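Local coordinates for protein ALDH21) (PDB 5MZ5) that oxidises succinic semialdehyde with NADP(+) as cofactor, as a four-subunit member of the aldehyde dehydrogenase family, at residues S183-W188 with D250-D255; I269-K274 with S487-E492; E430-C435 with E459-G464; I446-K449 with K453-Y456. One frame throughout, in Å; residues are numbered along the deposited sequence.

How the contacts relate
From the N terminus, contact 1 comes first: it closes a loop of 61 residues within the Rossmann-type cofactor domain and finishes before contact 2 begins. Contact 2 starts on the next helix, 267-276, and spans 212 residues to strand 488-489, outermost in the same sheet within this chain. Contact 3 falls within that span and contact 4 within contact 3; no loops cross. M273 packs on both V185 and T253, so contacts 1 and 2 adjoin. R491 NH2 lies 4.0 Å from G464 CA, joining contacts 2 and 3. Contacts 3 and 4 share helix 451-460; contact 3 packs on the catalytic-domain sheet that holds strand 443-447 of contact 4, and V432 CG2 touches Y456 CE1 at 4.0 Å.

Contact 1: residues S183-W188 with D250-D255; sequences SMVSPW and DMFTVD
S183 and F252 carry this contact, where strand 182-185 runs beside the short helix 251-254. The S183 hydroxyl donates from OG to F252 O over 2.7 Å, lying in the carbonyl plane on a lone pair, with a C=O...OG angle of 121°. A chi1 of 175° turns OG away from its own backbone N and out to the helix. The same oxygen sits at the edge of the F252 ring, near its plane, 3.5 Å from CD2. If S183 were an alanine, the buried F252 carbonyl would probably lose this donor and the ring edge its polar neighbour. M184 meets the ring through its backbone, O lying 4.1 Å from F252 CD2, while its side chain packs on K198 and A202 of helix 193-205. At V185 the CG2 methyl rests 4.0 Å from F252 CB, and the valine also packs on M273 of helix 267-276, which touches T253 of the short helix too. Past its C-terminal end the strand runs on to S186 and W188, two residues that bind NADP(+), and the F252 side chain comes within about 4 Å of that of K212, another residue that binds NADP(+). A central parallel strand whose C-terminal end runs into the cofactor site, with helical segments packed against it, is the hallmark of the Rossmann-type domain of aldehyde dehydrogenases.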
# COMPACT_ATOMS: atom_id res chain seq x y z
N SER A 183 10.54 -12.52 -23.49
CA SER A 183 10.94 -12.15 -24.85
C SER A 183 10.92 -10.61 -24.90
O SER A 183 9.89 -10.00 -24.59
CB SER A 183 9.97 -12.72 -25.88
OG SER A 183 10.35 -12.24 -27.16
N MET A 184 12.06 -10.00 -25.26
CA MET A 184 12.19 -8.53 -25.32
C MET A 184 12.57 -8.11 -26.70
O MET A 184 13.49 -8.68 -27.29
CB MET A 184 13.23 -7.99 -24.31
CG MET A 184 13.00 -8.42 -22.88
SD MET A 184 14.39 -7.94 -21.84
CE MET A 184 13.73 -8.33 -20.28
N VAL A 185 11.84 -7.13 -27.24
CA VAL A 185 12.07 -6.55 -28.56
C VAL A 185 12.10 -5.04 -28.34
O VAL A 185 11.12 -4.45 -27.90
CB VAL A 185 11.02 -7.01 -29.62
CG1 VAL A 185 11.33 -6.40 -30.99
CG2 VAL A 185 10.96 -8.55 -29.71
N SER A 186 13.26 -4.44 -28.57
CA SER A 186 13.50 -3.02 -28.28
C SER A 186 13.65 -2.13 -29.54
O SER A 186 13.87 -2.65 -30.63
CB SER A 186 14.70 -2.90 -27.34
OG SER A 186 15.83 -3.54 -27.89
N PRO A 187 13.51 -0.79 -29.41
CA PRO A 187 13.57 0.08 -30.60
C PRO A 187 14.95 0.72 -30.87
O PRO A 187 15.92 0.51 -30.13
CB PRO A 187 12.53 1.15 -30.26
CG PRO A 187 12.73 1.35 -28.77
CD PRO A 187 13.20 0.02 -28.20
N TRP A 188 15.00 1.55 -31.92
CA TRP A 188 16.19 2.25 -32.34
C TRP A 188 16.27 3.70 -31.85
O TRP A 188 17.36 4.28 -31.91
CB TRP A 188 16.37 2.17 -33.88
CG TRP A 188 15.17 2.62 -34.68
CD1 TRP A 188 14.27 1.82 -35.32
CD2 TRP A 188 14.75 3.98 -34.92
NE1 TRP A 188 13.31 2.58 -35.94
CE2 TRP A 188 13.57 3.91 -35.70
CE3 TRP A 188 15.25 5.24 -34.55
CZ2 TRP A 188 12.90 5.07 -36.14
CZ3 TRP A 188 14.57 6.38 -34.96
CH2 TRP A 188 13.41 6.29 -35.76
N ASP A 250 10.37 -13.84 -35.97
CA ASP A 250 9.08 -14.37 -35.52
C ASP A 250 9.15 -15.25 -34.26
O ASP A 250 8.18 -15.32 -33.52
CB ASP A 250 8.34 -15.12 -36.66
CG ASP A 250 6.86 -15.30 -36.39
OD1 ASP A 250 6.20 -14.29 -36.04
OD2 ASP A 250 6.37 -16.45 -36.48
N MET A 251 10.32 -15.89 -34.00
CA MET A 251 10.56 -16.71 -32.81
C MET A 251 10.29 -15.93 -31.50
O MET A 251 9.72 -16.47 -30.56
CB MET A 251 11.99 -17.27 -32.82
CG MET A 251 12.27 -18.22 -33.99
SD MET A 251 13.91 -18.95 -33.91
CE MET A 251 13.68 -20.10 -32.53
N PHE A 252 10.63 -14.62 -31.50
CA PHE A 252 10.42 -13.71 -30.38
C PHE A 252 8.94 -13.46 -30.10
O PHE A 252 8.57 -13.11 -28.97
CB PHE A 252 11.17 -12.40 -30.63
CG PHE A 252 12.65 -12.57 -30.40
CD1 PHE A 252 13.49 -13.04 -31.42
CD2 PHE A 252 13.21 -12.29 -29.15
CE1 PHE A 252 14.86 -13.22 -31.19
CE2 PHE A 252 14.57 -12.48 -28.93
CZ PHE A 252 15.38 -12.95 -29.94
N THR A 253 8.09 -13.66 -31.13
CA THR A 253 6.65 -13.47 -31.01
C THR A 253 5.91 -14.75 -30.58
O THR A 253 5.19 -14.73 -29.59
CB THR A 253 6.10 -12.88 -32.34
OG1 THR A 253 6.67 -11.59 -32.50
CG2 THR A 253 4.57 -12.80 -32.37
N VAL A 254 6.08 -15.83 -31.33
CA VAL A 254 5.31 -17.07 -31.23
C VAL A 254 5.83 -18.15 -30.27
O VAL A 254 5.03 -19.01 -29.87
CB VAL A 254 5.09 -17.68 -32.65
CG1 VAL A 254 4.49 -16.64 -33.60
CG2 VAL A 254 6.38 -18.26 -33.23
N ASP A 255 7.12 -18.15 -29.94
CA ASP A 255 7.69 -19.22 -29.13
C ASP A 255 6.98 -19.41 -27.78
O ASP A 255 6.88 -18.48 -26.98
CB ASP A 255 9.21 -19.10 -28.96
CG ASP A 255 9.82 -20.46 -28.72
OD1 ASP A 255 9.76 -20.93 -27.58
OD2 ASP A 255 10.29 -21.06 -29.68

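Contact 2: residues I269-K274 with S487-E492; sequences IGWDMK and SGIQRE
W271 and K274 project from helix 267-276 of the Rossmann-type domain onto G488 and I489, which form the outermost strand of its sheet within this chain, antiparallel to strand 281-285. The helix follows directly on S266, an NADP(+)-binding residue, and W271 also packs on L286, which binds the same cofactor. The indole reaches the strand with its six-membered ring: W271 CZ2 lies 3.9 Å from G488 CA, and W271 CH2 3.9 Å from G488 O. The I489 branch methyl CG2 comes in at the ring edge, near its plane, 4.1 Å from W271 CH2. G488 has phi 129° and psi -162°; a beta carbon there would run into the carbonyl oxygen of S487, a backbone shape that leaves room for no side chain. On the helix side K274 CD lies in the plane of the indole, also at its edge. K279 of the second subunit makes a cation-pi contact with W271, and it packs on K274 and I489 as well, so the contact lies at a subunit boundary. At the same boundary R491 NH2 is held by a salt bridge to E503 of the second subunit. The lysine and isoleucine side chains meet nearly at right angles. K274 is extended up to CE and then bends at chi4 (-77°), which leaves NZ to bond G278 O and K280 O of the second subunit while K274 CE touches I489 CD1 at 3.7 Å.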
# COMPACT_ATOMS: atom_id res chain seq x y z
N ILE A 269 3.33 -3.14 -36.20
CA ILE A 269 4.19 -4.29 -35.91
C ILE A 269 3.77 -4.88 -34.55
O ILE A 269 3.55 -6.08 -34.45
CB ILE A 269 5.70 -3.88 -35.95
CG1 ILE A 269 6.13 -3.32 -37.37
CG2 ILE A 269 6.64 -4.99 -35.44
CD1 ILE A 269 5.99 -4.23 -38.57
N GLY A 270 3.66 -4.01 -33.55
CA GLY A 270 3.30 -4.37 -32.18
C GLY A 270 1.95 -5.04 -32.04
O GLY A 270 1.85 -6.12 -31.47
N TRP A 271 0.90 -4.40 -32.60
CA TRP A 271 -0.45 -4.98 -32.57
C TRP A 271 -0.52 -6.35 -33.25
O TRP A 271 -1.21 -7.22 -32.76
CB TRP A 271 -1.50 -4.00 -33.14
CG TRP A 271 -1.68 -2.78 -32.28
CD1 TRP A 271 -1.48 -1.48 -32.65
CD2 TRP A 271 -2.06 -2.75 -30.89
NE1 TRP A 271 -1.77 -0.65 -31.61
CE2 TRP A 271 -2.14 -1.40 -30.51
CE3 TRP A 271 -2.38 -3.74 -29.95
CZ2 TRP A 271 -2.52 -1.00 -29.23
CZ3 TRP A 271 -2.76 -3.35 -28.67
CH2 TRP A 271 -2.81 -2.00 -28.31
N ASP A 272 0.21 -6.52 -34.36
CA ASP A 272 0.29 -7.79 -35.06
C ASP A 272 1.02 -8.86 -34.21
O ASP A 272 0.62 -10.02 -34.22
CB ASP A 272 0.95 -7.60 -36.44
CG ASP A 272 1.13 -8.92 -37.15
OD1 ASP A 272 0.10 -9.56 -37.47
OD2 ASP A 272 2.29 -9.36 -37.27
N MET A 273 2.07 -8.48 -33.48
CA MET A 273 2.77 -9.41 -32.57
C MET A 273 1.84 -9.85 -31.43
O MET A 273 1.82 -11.05 -31.09
CB MET A 273 4.05 -8.80 -32.00
CG MET A 273 5.17 -8.73 -33.01
SD MET A 273 6.44 -7.59 -32.46
CE MET A 273 7.28 -8.57 -31.20
N LYS A 274 1.04 -8.91 -30.87
CA LYS A 274 0.07 -9.22 -29.81
C LYS A 274 -0.95 -10.25 -30.31
O LYS A 274 -1.21 -11.24 -29.62
CB LYS A 274 -0.64 -7.92 -29.33
CG LYS A 274 -1.61 -8.14 -28.17
CD LYS A 274 -2.46 -6.90 -27.91
CE LYS A 274 -3.48 -7.06 -26.79
NZ LYS A 274 -4.68 -7.84 -27.19
N SER A 487 -1.55 3.57 -28.63
CA SER A 487 -0.25 3.78 -27.97
C SER A 487 0.26 2.56 -27.19
O SER A 487 1.43 2.52 -26.81
CB SER A 487 -0.27 5.04 -27.12
OG SER A 487 -0.39 6.14 -28.01
N GLY A 488 -0.57 1.54 -27.03
CA GLY A 488 -0.16 0.28 -26.42
C GLY A 488 -1.04 -0.23 -25.31
O GLY A 488 -2.20 0.19 -25.17
N ILE A 489 -0.50 -1.16 -24.52
CA ILE A 489 -1.12 -1.78 -23.35
C ILE A 489 -0.09 -1.93 -22.23
O ILE A 489 1.07 -2.30 -22.49
CB ILE A 489 -1.90 -3.10 -23.63
CG1 ILE A 489 -1.07 -4.12 -24.43
CG2 ILE A 489 -3.26 -2.84 -24.32
CD1 ILE A 489 -1.44 -5.53 -24.09
N GLN A 490 -0.53 -1.67 -20.98
CA GLN A 490 0.27 -1.75 -19.74
C GLN A 490 1.25 -0.58 -19.60
O GLN A 490 1.24 0.36 -20.39
CB GLN A 490 0.97 -3.11 -19.55
CG GLN A 490 0.11 -4.36 -19.84
CD GLN A 490 -1.16 -4.46 -19.03
OE1 GLN A 490 -2.16 -5.01 -19.49
NE2 GLN A 490 -1.15 -3.98 -17.78
N ARG A 491 2.05 -0.62 -18.54
CA ARG A 491 2.96 0.46 -18.22
C ARG A 491 4.37 -0.02 -17.97
O ARG A 491 4.59 -1.07 -17.36
CB ARG A 491 2.48 1.24 -16.96
CG ARG A 491 1.10 1.88 -17.05
CD ARG A 491 1.06 3.06 -18.02
NE ARG A 491 -0.28 3.62 -18.10
CZ ARG A 491 -1.21 3.17 -18.93
NH1 ARG A 491 -0.95 2.19 -19.78
NH2 ARG A 491 -2.42 3.72 -18.92
N GLU A 492 5.31 0.82 -18.38
CA GLU A 492 6.72 0.71 -18.06
C GLU A 492 6.99 1.80 -17.02
O GLU A 492 6.06 2.45 -16.54
CB GLU A 492 7.63 0.71 -19.29
CG GLU A 492 7.57 -0.63 -20.01
CD GLU A 492 8.62 -0.93 -21.07
OE1 GLU A 492 8.61 -2.07 -21.58
OE2 GLU A 492 9.49 -0.07 -21.35

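Contact 3: residues E430-C435 with E459-G464; sequences EAVKEC and EHMEVG
V432 and C435, one turn apart on helix 428-435, pack on H460 and M461 where helix 451-460 ends and the chain turns toward strand 465-468, the last strand of a beta-alpha-beta unit. The contact is apolar. V432 sends CG1 across, 4.0 Å from H460 CB and 4.1 Å from M461 CG; a chi1 of 175° sets this methyl opposite the backbone N. Valine and methionine side chains cross at about a right angle. Beyond CG the methionine runs extended, with chi2 at 170°, so its terminal CE slides past the valine to reach C435 SG at 4.0 Å. H460 offers only CB here: its ring leads away and ND1 bonds to Y456 O. After M461 the chain bends through an inverse gamma turn centred on E462, closed by a weak bond from V463 N to M461 O. N436, just past the first helix, ties the two parts by polar bonds, from ND2 to H460 O and to E462 N through OD1. Strand 290-294 of the catalytic-domain sheet lies against all three apolar side chains: V432, C435 and M461 touch I293, and M461 also touches S444 of strand 443-447.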
# COMPACT_ATOMS: atom_id res chain seq x y z
N GLU A 430 -13.06 22.60 -25.65
CA GLU A 430 -12.88 22.25 -27.05
C GLU A 430 -11.44 21.89 -27.35
O GLU A 430 -11.21 20.98 -28.15
CB GLU A 430 -13.37 23.38 -27.98
CG GLU A 430 -14.89 23.43 -28.12
CD GLU A 430 -15.56 22.21 -28.73
OE1 GLU A 430 -15.08 21.70 -29.77
OE2 GLU A 430 -16.60 21.78 -28.17
N ALA A 431 -10.47 22.59 -26.72
CA ALA A 431 -9.05 22.30 -26.88
C ALA A 431 -8.75 20.88 -26.34
O ALA A 431 -8.03 20.14 -27.00
CB ALA A 431 -8.20 23.34 -26.15
N VAL A 432 -9.34 20.51 -25.16
CA VAL A 432 -9.18 19.19 -24.53
C VAL A 432 -9.75 18.11 -25.46
O VAL A 432 -9.11 17.08 -25.68
CB VAL A 432 -9.80 19.13 -23.10
CG1 VAL A 432 -9.73 17.71 -22.52
CG2 VAL A 432 -9.12 20.13 -22.16
N LYS A 433 -10.95 18.36 -26.01
CA LYS A 433 -11.64 17.49 -26.95
C LYS A 433 -10.76 17.29 -28.22
O LYS A 433 -10.63 16.16 -28.70
CB LYS A 433 -13.02 18.08 -27.32
CG LYS A 433 -13.87 17.14 -28.16
CD LYS A 433 -15.21 17.76 -28.55
CE LYS A 433 -15.99 16.82 -29.42
NZ LYS A 433 -17.33 17.38 -29.75
N GLU A 434 -10.11 18.36 -28.70
CA GLU A 434 -9.24 18.27 -29.86
C GLU A 434 -7.93 17.51 -29.56
O GLU A 434 -7.42 16.81 -30.43
CB GLU A 434 -8.98 19.66 -30.49
CG GLU A 434 -8.45 19.60 -31.91
CD GLU A 434 -9.18 18.73 -32.92
OE1 GLU A 434 -10.39 18.44 -32.73
OE2 GLU A 434 -8.55 18.36 -33.93
N CYS A 435 -7.42 17.64 -28.31
CA CYS A 435 -6.24 16.88 -27.85
C CYS A 435 -6.53 15.39 -27.95
O CYS A 435 -5.66 14.62 -28.36
CB CYS A 435 -5.89 17.27 -26.41
SG CYS A 435 -5.00 18.84 -26.29
N GLU A 459 -8.53 14.72 -15.62
CA GLU A 459 -9.73 13.90 -15.69
C GLU A 459 -10.16 13.49 -17.12
O GLU A 459 -10.57 12.35 -17.31
CB GLU A 459 -10.89 14.66 -15.02
CG GLU A 459 -11.91 13.77 -14.35
CD GLU A 459 -11.44 12.84 -13.24
OE1 GLU A 459 -12.10 11.79 -13.07
OE2 GLU A 459 -10.42 13.13 -12.57
N HIS A 460 -10.08 14.41 -18.09
CA HIS A 460 -10.63 14.17 -19.43
C HIS A 460 -9.64 13.84 -20.54
O HIS A 460 -10.09 13.32 -21.57
CB HIS A 460 -11.52 15.35 -19.84
CG HIS A 460 -12.71 15.47 -18.95
ND1 HIS A 460 -12.73 16.33 -17.87
CD2 HIS A 460 -13.83 14.70 -18.91
CE1 HIS A 460 -13.88 16.12 -17.26
NE2 HIS A 460 -14.57 15.15 -17.85
N MET A 461 -8.32 14.10 -20.36
CA MET A 461 -7.37 13.74 -21.41
C MET A 461 -7.18 12.21 -21.46
O MET A 461 -6.85 11.60 -20.44
CB MET A 461 -6.04 14.48 -21.26
CG MET A 461 -6.13 15.92 -21.68
SD MET A 461 -4.64 16.82 -21.20
CE MET A 461 -4.69 18.13 -22.37
N GLU A 462 -7.43 11.60 -22.62
CA GLU A 462 -7.40 10.16 -22.88
C GLU A 462 -6.01 9.66 -23.15
O GLU A 462 -5.69 9.22 -24.26
CB GLU A 462 -8.37 9.81 -24.03
CG GLU A 462 -9.82 10.06 -23.66
CD GLU A 462 -10.81 10.16 -24.81
OE1 GLU A 462 -10.40 10.08 -25.99
OE2 GLU A 462 -12.01 10.37 -24.52
N VAL A 463 -5.16 9.74 -22.11
CA VAL A 463 -3.74 9.40 -22.17
C VAL A 463 -3.32 8.65 -20.91
O VAL A 463 -4.09 8.62 -19.94
CB VAL A 463 -2.86 10.70 -22.34
CG1 VAL A 463 -3.07 11.35 -23.71
CG2 VAL A 463 -3.13 11.70 -21.22
N GLY A 464 -2.10 8.11 -20.91
CA GLY A 464 -1.49 7.49 -19.73
C GLY A 464 -0.83 8.51 -18.79
O GLY A 464 -0.71 8.28 -17.59

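Contact 4: residues I446-K449 with K453-Y456; sequences IFTK and KAFY
T448 and I446 meet K453 and A454 at the strand-to-helix turn of a beta-alpha-beta unit, strand 443-447, helix 451-460 and strand 465-468, where the end of the strand packs on the first turn of the helix. Between the two segments the contacts are van der Waals. T448 turns both branches to the helix: CG2 lies 3.9 Å from A454 CB and equally near A454 N and CA, while OG1 sits 3.7 Å from K453 CB and 4.1 Å from K453 CD. L468 of strand 465-468 packs on T448, A454 and I446 alike, filling in beside them.

Polar bonds tie the connection through its neighbours. With chi1 at -178°, T448 points OG1 at the turn and it bonds to D450 N, and D450 OD1 in turn takes K453 N. With a valine here, the D450 amide would probably lose its hydroxyl partner, and the turn into the helix would be held less firmly. The K453 chain is extended, so it touches with its near carbons while NZ goes on to a salt bridge with D295. A454 packs on L451 of the third subunit, which places this helix face at a subunit boundary. The I446 side chain is stretched out too, with chi2 at 174°, and its terminal methyl CD1 stops 3.8 Å from K453 O.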
# COMPACT_ATOMS: atom_id res chain seq x y z
N ILE A 446 -0.14 20.42 -20.69
CA ILE A 446 -1.00 21.56 -20.41
C ILE A 446 -0.28 22.65 -19.59
O ILE A 446 0.20 22.38 -18.49
CB ILE A 446 -2.39 21.18 -19.78
CG1 ILE A 446 -3.22 22.46 -19.47
CG2 ILE A 446 -2.25 20.27 -18.53
CD1 ILE A 446 -4.59 22.29 -19.00
N PHE A 447 -0.24 23.88 -20.11
CA PHE A 447 0.30 25.04 -19.38
C PHE A 447 -0.89 25.84 -18.88
O PHE A 447 -1.68 26.34 -19.69
CB PHE A 447 1.23 25.91 -20.24
CG PHE A 447 2.61 25.34 -20.42
CD1 PHE A 447 2.88 24.42 -21.43
CD2 PHE A 447 3.65 25.73 -19.57
CE1 PHE A 447 4.17 23.90 -21.60
CE2 PHE A 447 4.94 25.20 -19.74
CZ PHE A 447 5.19 24.30 -20.76
N THR A 448 -1.05 25.92 -17.55
CA THR A 448 -2.17 26.62 -16.92
C THR A 448 -1.84 27.06 -15.51
O THR A 448 -1.10 26.36 -14.81
CB THR A 448 -3.49 25.76 -16.98
OG1 THR A 448 -4.57 26.50 -16.40
CG2 THR A 448 -3.37 24.43 -16.24
N LYS A 449 -2.43 28.19 -15.09
CA LYS A 449 -2.32 28.70 -13.73
C LYS A 449 -3.64 28.41 -12.99
O LYS A 449 -3.77 28.70 -11.80
CB LYS A 449 -2.08 30.22 -13.75
CG LYS A 449 -0.71 30.65 -14.23
CD LYS A 449 -0.71 32.15 -14.45
CE LYS A 449 0.62 32.64 -14.93
NZ LYS A 449 0.62 34.12 -15.17
N LYS A 453 -8.84 23.97 -14.45
CA LYS A 453 -8.42 23.58 -15.81
C LYS A 453 -7.38 22.46 -15.75
O LYS A 453 -7.44 21.53 -16.54
CB LYS A 453 -7.87 24.79 -16.58
CG LYS A 453 -8.96 25.76 -16.98
CD LYS A 453 -8.44 26.89 -17.83
CE LYS A 453 -9.57 27.78 -18.27
NZ LYS A 453 -9.09 29.07 -18.81
N ALA A 454 -6.45 22.55 -14.76
CA ALA A 454 -5.40 21.55 -14.52
C ALA A 454 -6.02 20.18 -14.22
O ALA A 454 -5.68 19.19 -14.87
CB ALA A 454 -4.50 22.00 -13.37
N PHE A 455 -6.98 20.14 -13.27
CA PHE A 455 -7.63 18.90 -12.87
C PHE A 455 -8.70 18.43 -13.85
O PHE A 455 -8.96 17.24 -13.92
CB PHE A 455 -8.14 18.98 -11.42
CG PHE A 455 -6.97 18.81 -10.47
CD1 PHE A 455 -6.23 19.91 -10.03
CD2 PHE A 455 -6.53 17.53 -10.11
CE1 PHE A 455 -5.12 19.74 -9.21
CE2 PHE A 455 -5.41 17.37 -9.28
CZ PHE A 455 -4.71 18.48 -8.84
N TYR A 456 -9.30 19.34 -14.65
CA TYR A 456 -10.26 18.98 -15.70
C TYR A 456 -9.46 18.22 -16.77
O TYR A 456 -9.91 17.17 -17.23
CB TYR A 456 -10.96 20.24 -16.30
CG TYR A 456 -11.90 19.92 -17.44
CD1 TYR A 456 -11.42 19.75 -18.74
CD2 TYR A 456 -13.26 19.73 -17.22
CE1 TYR A 456 -12.27 19.41 -19.80
CE2 TYR A 456 -14.13 19.41 -18.28
CZ TYR A 456 -13.62 19.25 -19.56
OH TYR A 456 -14.46 18.92 -20.59